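PDB 6ULO: DUF7790 domain-containing protein from Leptospira interrogans serogroup Icterohaemorrhagiae serovar copenhageni, which is of unknown function but is probably membrane-anchored and carries a domain related to the NADP-binding Rossmann folds. Local coordinates for residues Q287-S292 with K320-T325; L300-E305 with T316-E321; A99-I104 with I191-G196. One frame throughout, in Å; residues are numbered along the deposited sequence. Where two conformers were deposited one is given.

Contact 1 of 3, residues Q287-S292 with K320-T325; sequences QKWLSS and KEPVVT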
loop_
_atom_site.group_PDB
_atom_site.type_symbol
_atom_site.label_atom_id
_atom_site.label_comp_id
_atom_site.label_asym_id
_atom_site.label_seq_id
_atom_site.Cartn_x
_atom_site.Cartn_y
_atom_site.Cartn_z
ATOM N N GLN A 287 1.169 -12.821 -13.607
ATOM C CA GLN A 287 0.049 -13.697 -13.948
ATOM C C GLN A 287 0.513 -14.950 -14.689
ATOM O O GLN A 287 -0.025 -16.034 -14.459
ATOM C CB GLN A 287 -0.985 -12.928 -14.771
ATOM C CG GLN A 287 -1.720 -11.872 -13.931
ATOM C CD GLN A 287 -2.552 -10.938 -14.804
ATOM O OE1 GLN A 287 -2.231 -10.752 -15.967
ATOM N NE2 GLN A 287 -3.621 -10.369 -14.253
ATOM N N LYS A 288 1.555 -14.832 -15.527
ATOM C CA LYS A 288 2.155 -16.018 -16.138
ATOM C C LYS A 288 2.737 -16.952 -15.083
ATOM O O LYS A 288 2.526 -18.172 -15.124
ATOM C CB LYS A 288 3.246 -15.635 -17.140
ATOM C CG LYS A 288 2.826 -14.782 -18.316
ATOM C CD LYS A 288 4.063 -14.417 -19.165
ATOM C CE LYS A 288 3.690 -13.727 -20.455
ATOM N NZ LYS A 288 2.904 -14.610 -21.382
ATOM N N TRP A 289 3.523 -16.410 -14.144
ATOM C CA TRP A 289 4.087 -17.268 -13.104
ATOM C C TRP A 289 2.993 -17.966 -12.312
ATOM O O TRP A 289 3.082 -19.164 -12.035
ATOM C CB TRP A 289 5.002 -16.451 -12.177
ATOM C CG TRP A 289 6.288 -16.105 -12.848
ATOM C CD1 TRP A 289 6.575 -14.964 -13.565
ATOM C CD2 TRP A 289 7.485 -16.885 -12.841
ATOM N NE1 TRP A 289 7.880 -15.017 -14.030
ATOM C CE2 TRP A 289 8.451 -16.179 -13.588
ATOM C CE3 TRP A 289 7.831 -18.125 -12.286
ATOM C CZ2 TRP A 289 9.724 -16.676 -13.801
ATOM C CZ3 TRP A 289 9.106 -18.606 -12.498
ATOM C CH2 TRP A 289 10.028 -17.882 -13.239
ATOM N N LEU A 290 1.939 -17.235 -11.960
ATOM C CA LEU A 290 0.868 -17.817 -11.149
ATOM C C LEU A 290 0.080 -18.876 -11.906
ATOM O O LEU A 290 -0.511 -19.752 -11.271
ATOM C CB LEU A 290 -0.053 -16.706 -10.659
ATOM C CG LEU A 290 0.562 -15.706 -9.670
ATOM C CD1 LEU A 290 -0.495 -14.673 -9.371
ATOM C CD2 LEU A 290 1.014 -16.450 -8.430
ATOM N N SER A 291 0.022 -18.792 -13.231
ATOM C CA SER A 291 -0.736 -19.750 -14.024
ATOM C C SER A 291 0.059 -21.005 -14.345
ATOM O O SER A 291 -0.523 -21.967 -14.832
ATOM C CB SER A 291 -1.186 -19.109 -15.346
ATOM O OG SER A 291 -0.087 -18.848 -16.201
ATOM N N SER A 292 1.375 -21.005 -14.092
ATOM C CA SER A 292 2.286 -22.049 -14.550
ATOM C C SER A 292 2.117 -23.390 -13.839
ATOM O O SER A 292 2.549 -24.407 -14.383
ATOM C CB SER A 292 3.735 -21.568 -14.367
ATOM O OG SER A 292 4.131 -21.537 -12.985
ATOM N N LYS A 320 11.724 -12.045 -16.680
ATOM C CA LYS A 320 11.796 -13.326 -17.364
ATOM C C LYS A 320 10.578 -14.147 -16.991
ATOM O O LYS A 320 9.890 -13.869 -16.014
ATOM C CB LYS A 320 13.073 -14.069 -16.960
ATOM C CG LYS A 320 14.353 -13.379 -17.432
ATOM C CD LYS A 320 15.644 -14.058 -16.932
ATOM C CE LYS A 320 15.927 -13.792 -15.454
ATOM N NZ LYS A 320 17.235 -14.354 -15.010
ATOM N N GLU A 321 10.321 -15.171 -17.776
ATOM C CA GLU A 321 9.081 -15.904 -17.646
ATOM C C GLU A 321 9.311 -17.335 -17.219
ATOM O O GLU A 321 10.400 -17.898 -17.410
ATOM C CB GLU A 321 8.320 -15.874 -18.969
ATOM C CG GLU A 321 7.938 -14.484 -19.324
ATOM C CD GLU A 321 7.290 -14.362 -20.676
ATOM O OE1 GLU A 321 7.197 -15.367 -21.413
ATOM O OE2 GLU A 321 6.868 -13.236 -20.992
ATOM N N PRO A 322 8.288 -17.965 -16.645
ATOM C CA PRO A 322 8.446 -19.338 -16.188
ATOM C C PRO A 322 8.756 -20.226 -17.376
ATOM O O PRO A 322 8.166 -20.090 -18.451
ATOM C CB PRO A 322 7.076 -19.664 -15.580
ATOM C CG PRO A 322 6.133 -18.716 -16.249
ATOM C CD PRO A 322 6.927 -17.456 -16.381
ATOM N N VAL A 323 9.733 -21.094 -17.196
ATOM C CA VAL A 323 10.048 -22.118 -18.177
ATOM C C VAL A 323 9.425 -23.412 -17.683
ATOM O O VAL A 323 9.560 -23.762 -16.501
ATOM C CB VAL A 323 11.568 -22.252 -18.371
ATOM C CG1 VAL A 323 11.890 -23.357 -19.361
ATOM C CG2 VAL A 323 12.150 -20.929 -18.837
ATOM N N VAL A 324 8.717 -24.104 -18.581
ATOM C CA VAL A 324 7.996 -25.314 -18.211
ATOM C C VAL A 324 8.979 -26.443 -17.931
ATOM O O VAL A 324 9.937 -26.667 -18.688
ATOM C CB VAL A 324 7.000 -25.698 -19.320
ATOM N N THR A 325 8.733 -27.172 -16.844
ATOM C CA THR A 325 9.592 -28.278 -16.431
ATOM C C THR A 325 9.603 -29.409 -17.463
ATOM O O THR A 325 10.632 -29.692 -18.088
ATOM C CB THR A 325 9.150 -28.845 -15.061
HETATM O O HOH W 1 5.303 -15.252 -23.205
#

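Contact 2 of 3, residues L300-E305 with T316-E321; sequences LQVMVE and TVVDKE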
loop_
_atom_site.group_PDB
_atom_site.type_symbol
_atom_site.label_atom_id
_atom_site.label_comp_id
_atom_site.label_asym_id
_atom_site.label_seq_id
_atom_site.Cartn_x
_atom_site.Cartn_y
_atom_site.Cartn_z
ATOM N N LEU A 300 10.098 -16.077 -3.706
ATOM C CA LEU A 300 11.542 -16.275 -3.795
ATOM C C LEU A 300 11.899 -17.024 -5.075
ATOM O O LEU A 300 12.810 -16.630 -5.818
ATOM C CB LEU A 300 12.040 -17.034 -2.564
ATOM C CG LEU A 300 13.513 -17.499 -2.618
ATOM C CD1 LEU A 300 14.492 -16.305 -2.718
ATOM C CD2 LEU A 300 13.811 -18.383 -1.406
ATOM N N GLN A 301 11.173 -18.099 -5.358
ATOM C CA GLN A 301 11.448 -18.877 -6.558
ATOM C C GLN A 301 11.178 -18.073 -7.828
ATOM O O GLN A 301 11.923 -18.167 -8.805
ATOM C CB GLN A 301 10.631 -20.167 -6.534
ATOM C CG GLN A 301 10.831 -21.009 -7.791
ATOM C CD GLN A 301 10.056 -22.313 -7.773
ATOM O OE1 GLN A 301 9.340 -22.622 -6.819
ATOM N NE2 GLN A 301 10.190 -23.083 -8.843
ATOM N N VAL A 302 10.108 -17.272 -7.837
ATOM C CA VAL A 302 9.860 -16.356 -8.953
ATOM C C VAL A 302 11.081 -15.475 -9.211
ATOM O O VAL A 302 11.494 -15.258 -10.360
ATOM C CB VAL A 302 8.596 -15.522 -8.658
ATOM C CG1 VAL A 302 8.400 -14.410 -9.698
ATOM C CG2 VAL A 302 7.365 -16.436 -8.601
ATOM N N MET A 303 11.664 -14.945 -8.140
ATOM C CA MET A 303 12.824 -14.062 -8.280
ATOM C C MET A 303 14.099 -14.832 -8.656
ATOM O O MET A 303 14.878 -14.347 -9.472
ATOM C CB MET A 303 13.022 -13.271 -6.991
ATOM C CG MET A 303 11.889 -12.282 -6.763
ATOM S SD MET A 303 12.008 -11.414 -5.189
ATOM C CE MET A 303 13.599 -10.591 -5.403
ATOM N N VAL A 304 14.323 -16.020 -8.075
ATOM C CA VAL A 304 15.498 -16.827 -8.417
ATOM C C VAL A 304 15.502 -17.144 -9.902
ATOM O O VAL A 304 16.530 -17.029 -10.576
ATOM C CB VAL A 304 15.530 -18.112 -7.572
ATOM C CG1 VAL A 304 16.552 -19.118 -8.153
ATOM C CG2 VAL A 304 15.883 -17.792 -6.128
ATOM N N GLU A 305 14.346 -17.560 -10.432
ATOM C CA GLU A 305 14.236 -18.028 -11.809
ATOM C C GLU A 305 13.966 -16.909 -12.796
ATOM O O GLU A 305 14.287 -17.049 -13.982
ATOM C CB GLU A 305 13.098 -19.044 -11.919
ATOM C CG GLU A 305 13.358 -20.312 -11.131
ATOM C CD GLU A 305 12.321 -21.387 -11.377
ATOM O OE1 GLU A 305 11.452 -21.219 -12.261
ATOM O OE2 GLU A 305 12.374 -22.402 -10.657
ATOM N N THR A 316 15.500 -5.883 -7.736
ATOM C CA THR A 316 15.356 -6.838 -8.830
ATOM C C THR A 316 14.141 -6.465 -9.675
ATOM O O THR A 316 13.128 -5.984 -9.149
ATOM C CB THR A 316 15.184 -8.245 -8.224
ATOM O OG1 THR A 316 16.437 -8.690 -7.694
ATOM C CG2 THR A 316 14.707 -9.267 -9.211
ATOM N N VAL A 317 14.263 -6.662 -10.989
ATOM C CA VAL A 317 13.123 -6.664 -11.901
ATOM C C VAL A 317 12.910 -8.101 -12.328
ATOM O O VAL A 317 13.822 -8.722 -12.877
ATOM C CB VAL A 317 13.390 -5.793 -13.137
ATOM C CG1 VAL A 317 12.218 -5.855 -14.106
ATOM C CG2 VAL A 317 13.765 -4.363 -12.740
ATOM N N VAL A 318 11.713 -8.637 -12.113
ATOM C CA VAL A 318 11.385 -9.951 -12.662
ATOM C C VAL A 318 10.855 -9.715 -14.069
ATOM O O VAL A 318 9.674 -9.364 -14.254
ATOM C CB VAL A 318 10.397 -10.746 -11.805
ATOM C CG1 VAL A 318 10.014 -12.044 -12.509
ATOM C CG2 VAL A 318 10.994 -11.050 -10.434
ATOM N N ASP A 319 11.738 -9.875 -15.055
ATOM C CA ASP A 319 11.417 -9.620 -16.441
ATOM C C ASP A 319 11.468 -10.886 -17.287
ATOM O O ASP A 319 11.255 -10.808 -18.499
ATOM C CB ASP A 319 12.339 -8.531 -17.018
ATOM C CG ASP A 319 13.817 -8.785 -16.745
ATOM O OD1 ASP A 319 14.178 -9.859 -16.213
ATOM O OD2 ASP A 319 14.627 -7.879 -17.044
ATOM N N LYS A 320 11.724 -12.045 -16.680
ATOM C CA LYS A 320 11.796 -13.326 -17.364
ATOM C C LYS A 320 10.578 -14.147 -16.991
ATOM O O LYS A 320 9.890 -13.869 -16.014
ATOM C CB LYS A 320 13.073 -14.069 -16.960
ATOM C CG LYS A 320 14.353 -13.379 -17.432
ATOM C CD LYS A 320 15.644 -14.058 -16.932
ATOM C CE LYS A 320 15.927 -13.792 -15.454
ATOM N NZ LYS A 320 17.235 -14.354 -15.010
ATOM N N GLU A 321 10.321 -15.171 -17.776
ATOM C CA GLU A 321 9.081 -15.904 -17.646
ATOM C C GLU A 321 9.311 -17.335 -17.219
ATOM O O GLU A 321 10.400 -17.898 -17.410
ATOM C CB GLU A 321 8.320 -15.874 -18.969
ATOM C CG GLU A 321 7.938 -14.484 -19.324
ATOM C CD GLU A 321 7.290 -14.362 -20.676
ATOM O OE1 GLU A 321 7.197 -15.367 -21.413
ATOM O OE2 GLU A 321 6.868 -13.236 -20.992
HETATM O O HOH W 2 12.596 -18.172 -16.076
#

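Contact 3 of 3, residues A99-I104 with I191-G196; sequences ANTITI and ILPIRG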
loop_
_atom_site.group_PDB
_atom_site.type_symbol
_atom_site.label_atom_id
_atom_site.label_comp_id
_atom_site.label_asym_id
_atom_site.label_seq_id
_atom_site.Cartn_x
_atom_site.Cartn_y
_atom_site.Cartn_z
ATOM N N ALA A 99 -6.327 2.242 11.334
ATOM C CA ALA A 99 -5.319 3.294 11.353
ATOM C C ALA A 99 -5.297 4.018 10.014
ATOM O O ALA A 99 -5.127 5.237 9.968
ATOM C CB ALA A 99 -3.944 2.731 11.732
ATOM N N ASN A 100 -5.478 3.294 8.910
ATOM C CA ASN A 100 -5.551 3.974 7.628
ATOM C C ASN A 100 -6.761 4.908 7.563
ATOM O O ASN A 100 -6.699 5.972 6.939
ATOM C CB ASN A 100 -5.597 2.951 6.495
ATOM C CG ASN A 100 -4.245 2.325 6.210
ATOM O OD1 ASN A 100 -3.191 2.960 6.426
ATOM N ND2 ASN A 100 -4.250 1.107 5.692
ATOM N N THR A 101 -7.898 4.481 8.145
ATOM C CA THR A 101 -9.090 5.325 8.194
ATOM C C THR A 101 -8.800 6.618 8.945
ATOM O O THR A 101 -9.214 7.701 8.519
ATOM C CB THR A 101 -10.229 4.547 8.854
ATOM O OG1 THR A 101 -10.535 3.387 8.074
ATOM C CG2 THR A 101 -11.504 5.419 9.016
ATOM N N ILE A 102 -8.066 6.521 10.052
ATOM C CA ILE A 102 -7.646 7.716 10.781
ATOM C C ILE A 102 -6.745 8.588 9.920
ATOM O O ILE A 102 -6.930 9.803 9.846
ATOM C CB ILE A 102 -6.963 7.324 12.104
ATOM C CG1 ILE A 102 -7.955 6.594 13.011
ATOM C CG2 ILE A 102 -6.371 8.570 12.774
ATOM C CD1 ILE A 102 -7.286 5.907 14.199
ATOM N N THR A 103 -5.755 7.984 9.259
ATOM C CA THR A 103 -4.860 8.763 8.406
ATOM C C THR A 103 -5.639 9.546 7.347
ATOM O O THR A 103 -5.335 10.725 7.088
ATOM C CB THR A 103 -3.846 7.809 7.786
ATOM O OG1 THR A 103 -2.880 7.519 8.778
ATOM C CG2 THR A 103 -3.168 8.358 6.513
ATOM N N ILE A 104 -6.658 8.921 6.737
ATOM C CA ILE A 104 -7.426 9.622 5.715
ATOM C C ILE A 104 -8.174 10.813 6.307
ATOM O O ILE A 104 -8.223 11.896 5.708
ATOM C CB ILE A 104 -8.365 8.616 5.015
ATOM C CG1 ILE A 104 -7.518 7.613 4.226
ATOM C CG2 ILE A 104 -9.407 9.328 4.138
ATOM C CD1 ILE A 104 -8.249 6.333 3.861
ATOM N N ILE A 191 -9.341 7.296 -1.509
ATOM C CA ILE A 191 -8.469 6.408 -0.737
ATOM C C ILE A 191 -9.407 5.576 0.109
ATOM O O ILE A 191 -10.139 6.132 0.945
ATOM C CB ILE A 191 -7.462 7.168 0.148
ATOM C CG1 ILE A 191 -6.743 8.246 -0.649
ATOM C CG2 ILE A 191 -6.489 6.153 0.750
ATOM C CD1 ILE A 191 -5.708 9.035 0.172
ATOM N N LEU A 192 -9.405 4.266 -0.125
ATOM C CA LEU A 192 -10.455 3.382 0.376
ATOM C C LEU A 192 -9.825 2.259 1.177
ATOM O O LEU A 192 -9.298 1.287 0.596
ATOM C CB LEU A 192 -11.303 2.813 -0.761
ATOM C CG LEU A 192 -11.971 3.897 -1.615
ATOM C CD1 LEU A 192 -11.273 3.970 -2.957
ATOM C CD2 LEU A 192 -13.434 3.600 -1.828
ATOM N N PRO A 193 -9.899 2.314 2.504
ATOM C CA PRO A 193 -9.436 1.184 3.314
ATOM C C PRO A 193 -10.482 0.095 3.326
ATOM O O PRO A 193 -11.643 0.351 3.645
ATOM C CB PRO A 193 -9.277 1.781 4.710
ATOM C CG PRO A 193 -9.669 3.206 4.628
ATOM C CD PRO A 193 -10.365 3.443 3.333
ATOM N N ILE A 194 -10.087 -1.110 2.969
ATOM C CA ILE A 194 -11.028 -2.219 2.846
ATOM C C ILE A 194 -10.445 -3.461 3.504
ATOM O O ILE A 194 -9.216 -3.641 3.580
ATOM C CB ILE A 194 -11.430 -2.491 1.387
ATOM C CG1 ILE A 194 -10.216 -2.774 0.483
ATOM C CG2 ILE A 194 -12.307 -1.369 0.840
ATOM C CD1 ILE A 194 -10.610 -3.305 -0.936
ATOM N N ARG A 195 -11.338 -4.311 3.986
ATOM C CA ARG A 195 -10.957 -5.520 4.704
ATOM C C ARG A 195 -10.776 -6.676 3.726
ATOM O O ARG A 195 -11.730 -7.076 3.050
ATOM C CB ARG A 195 -12.078 -5.901 5.671
ATOM C CG ARG A 195 -12.368 -4.849 6.737
ATOM C CD ARG A 195 -13.519 -5.323 7.655
ATOM N NE ARG A 195 -14.741 -5.565 6.892
ATOM C CZ ARG A 195 -15.622 -4.611 6.599
ATOM N NH1 ARG A 195 -15.405 -3.365 7.025
ATOM N NH2 ARG A 195 -16.720 -4.890 5.879
ATOM N N GLY A 196 -9.582 -7.241 3.668
ATOM C CA GLY A 196 -9.382 -8.360 2.772
ATOM C C GLY A 196 -8.068 -9.073 3.002
ATOM O O GLY A 196 -7.031 -8.428 3.238
#

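Contact 1 of 3, residues Q287-S292 with K320-T325
The indole of Trp289 has Pro322 over one face and the carbonyl oxygen of Lys320 at its edge. Pro322 CD sits 3.4 Å from the centroid of the five-membered ring, 11° off the ring normal, a close CH-pi contact. Pro322 CA and CB lie over the six-membered ring, CA 3.6 Å from Trp289 CH2 and CB 3.7 Å from Trp289 CE3. Proline suits this place: its compact ring offers CH groups next to the backbone nitrogen, which makes them slightly polarised partners for an electron-rich indole. At the edge, Trp289 NE1 donates to Lys320 O at 3.0 Å, in the plane of the ring and on a lone pair of the carbonyl; the hydrogen bond is somewhat bent, at an N-H...O angle of 147°. The same oxygen also accepts from Asn285 ND2. Val302 and Glu305 of helix 299-306 touch the indole as well and help to bury it, although the contact lies at the surface.

Outside the tryptophan, Lys288 and Glu321 cross obliquely. The lysine CD and CE lie against the carboxylate, with CE 3.3 Å from Glu321 OE2; chi4 (-65°) bends NZ off the line of the chain. NZ remains 4.2 Å from Glu321 OE2, too far for a salt bridge, and a water joins it to Glu321 OE1 instead. Ser292 CB leans on Pro322, while Ser292 OG turns back to Trp289 O.

The chemistry thus divides: one directed N-H bond and a CH-pi contact hold a segment without regular secondary structure against helix 283-291, while the exposed charges probably add a weaker, water-mediated attraction.

Contact 2 of 3, residues L300-E305 with T316-E321
Val318 sets its two methyls against two successive residues of helix 299-306: CG1 meets Val302 CG1 at 4.0 Å and CG2 meets Met303 CG, also at 4.0 Å. Both pairs cross at about a right angle. Branched valines fit here because they fill the interface close to the backbone of helix and strand alike. The longer Met303 reaches further along the strand; its chain is extended up to SD, and chi3 of 60° then turns CE onto Thr316 CB, 4.0 Å away. The methyl rests on the branch point of Thr316, whose hydroxyl is hydrogen-bonded to His277 NE2.

The helix lies across the mixed sheet, its segment at 92° to strand 316-318 and 8.5 Å from it between axes. Strand 315-318 pairs antiparallel with the outermost strand 307-310, which follows the helix, and, on its other side, parallel to strand 277-282, whose Cys279 packs on both Met303 and Val318.

Beyond the strand the backbone carbonyls come into play: Lys320 CE lies 3.9 Å from Glu305 O, and a water donates to both Glu305 O and Glu321 O. Of the Glu305 carboxylate, OE2 accepts from Gln301 NE2 at 2.9 Å, and OE1 forms a salt bridge with Lys294.

Contact 3 of 3, residues A99-I104 with I191-G196
Ile104 and Pro193 meet tip to tip where helix 94-109 packs on strand 191-195, the outermost strand at one end of the sheet. Strand 86-91, this helix and strand 191-195 outline a beta-alpha-beta crossover between adjacent parallel strands, greatly enlarged by further helices on the way. The strand order at this end of the sheet, 191-195, 86-91, 66-69, 218-222, 249-255, is the Rossmann-like one, in keeping with the family's place among NADP-binding Rossmann domains. Helix and strand segments run nearly antiparallel, at 166°, with axes 8.4 Å apart.

Apolar contacts carry the interface. Ile191 and Pro193, two residues apart on the strand, both point toward the helix, and Ile104 fills the place they share. Ile104 and Ile191 slide past each other in opposite directions, with Ile191 CG2 3.6 Å from Ile104 CD1. Isoleucine is well matched to this position, since its CG1 arm can reach the sheet while its branch stays near the helix. One turn earlier, Asn100 CB lies more loosely beside Pro193 CB.

The polar groups take their partners mainly from outside. Asn100 ND2 donates to Gly71 O, and it is the CB of this residue that lies beside the proline. Thr101 OG1 bonds back to Val97 O of its own helix, yet it still touches Pro193 CG at 3.6 Å, the two side chains crossing at about a right angle. Backbone bonds join Leu192 and Ile194 to strand 86-91; Pro193, between them, can lack an N-H without breaking that ladder.

With Ile104 CG1 set beside the backbone N (chi1 -67°) and chi2 at 161° extending the arm, CD1 arrives 3.5 Å from both Pro193 CG and the carbonyl oxygen Ile191 O.

Contacts 1 and 2 are neighbours, with centres 10 Å apart, and share Lys320 and Glu321: the chain leaving strand 315-318 passes from helix 299-306 to helix 283-291. They touch through the indole, Trp289 CZ3 lying 3.5 Å from Glu305 OE1 and Trp289 NE1 4.0 Å from Val318 CG1, so the two form one continuous patch. Contact 3 lies on the opposite side of the chain's centre, about 31 Å from contact 2 and 33 Å from contact 1, centre to centre. Contacts 2 and 3 nevertheless reach the same sheet, near its two ends. With the function unknown and no site assigned, the contacts are best described by their place in the fold.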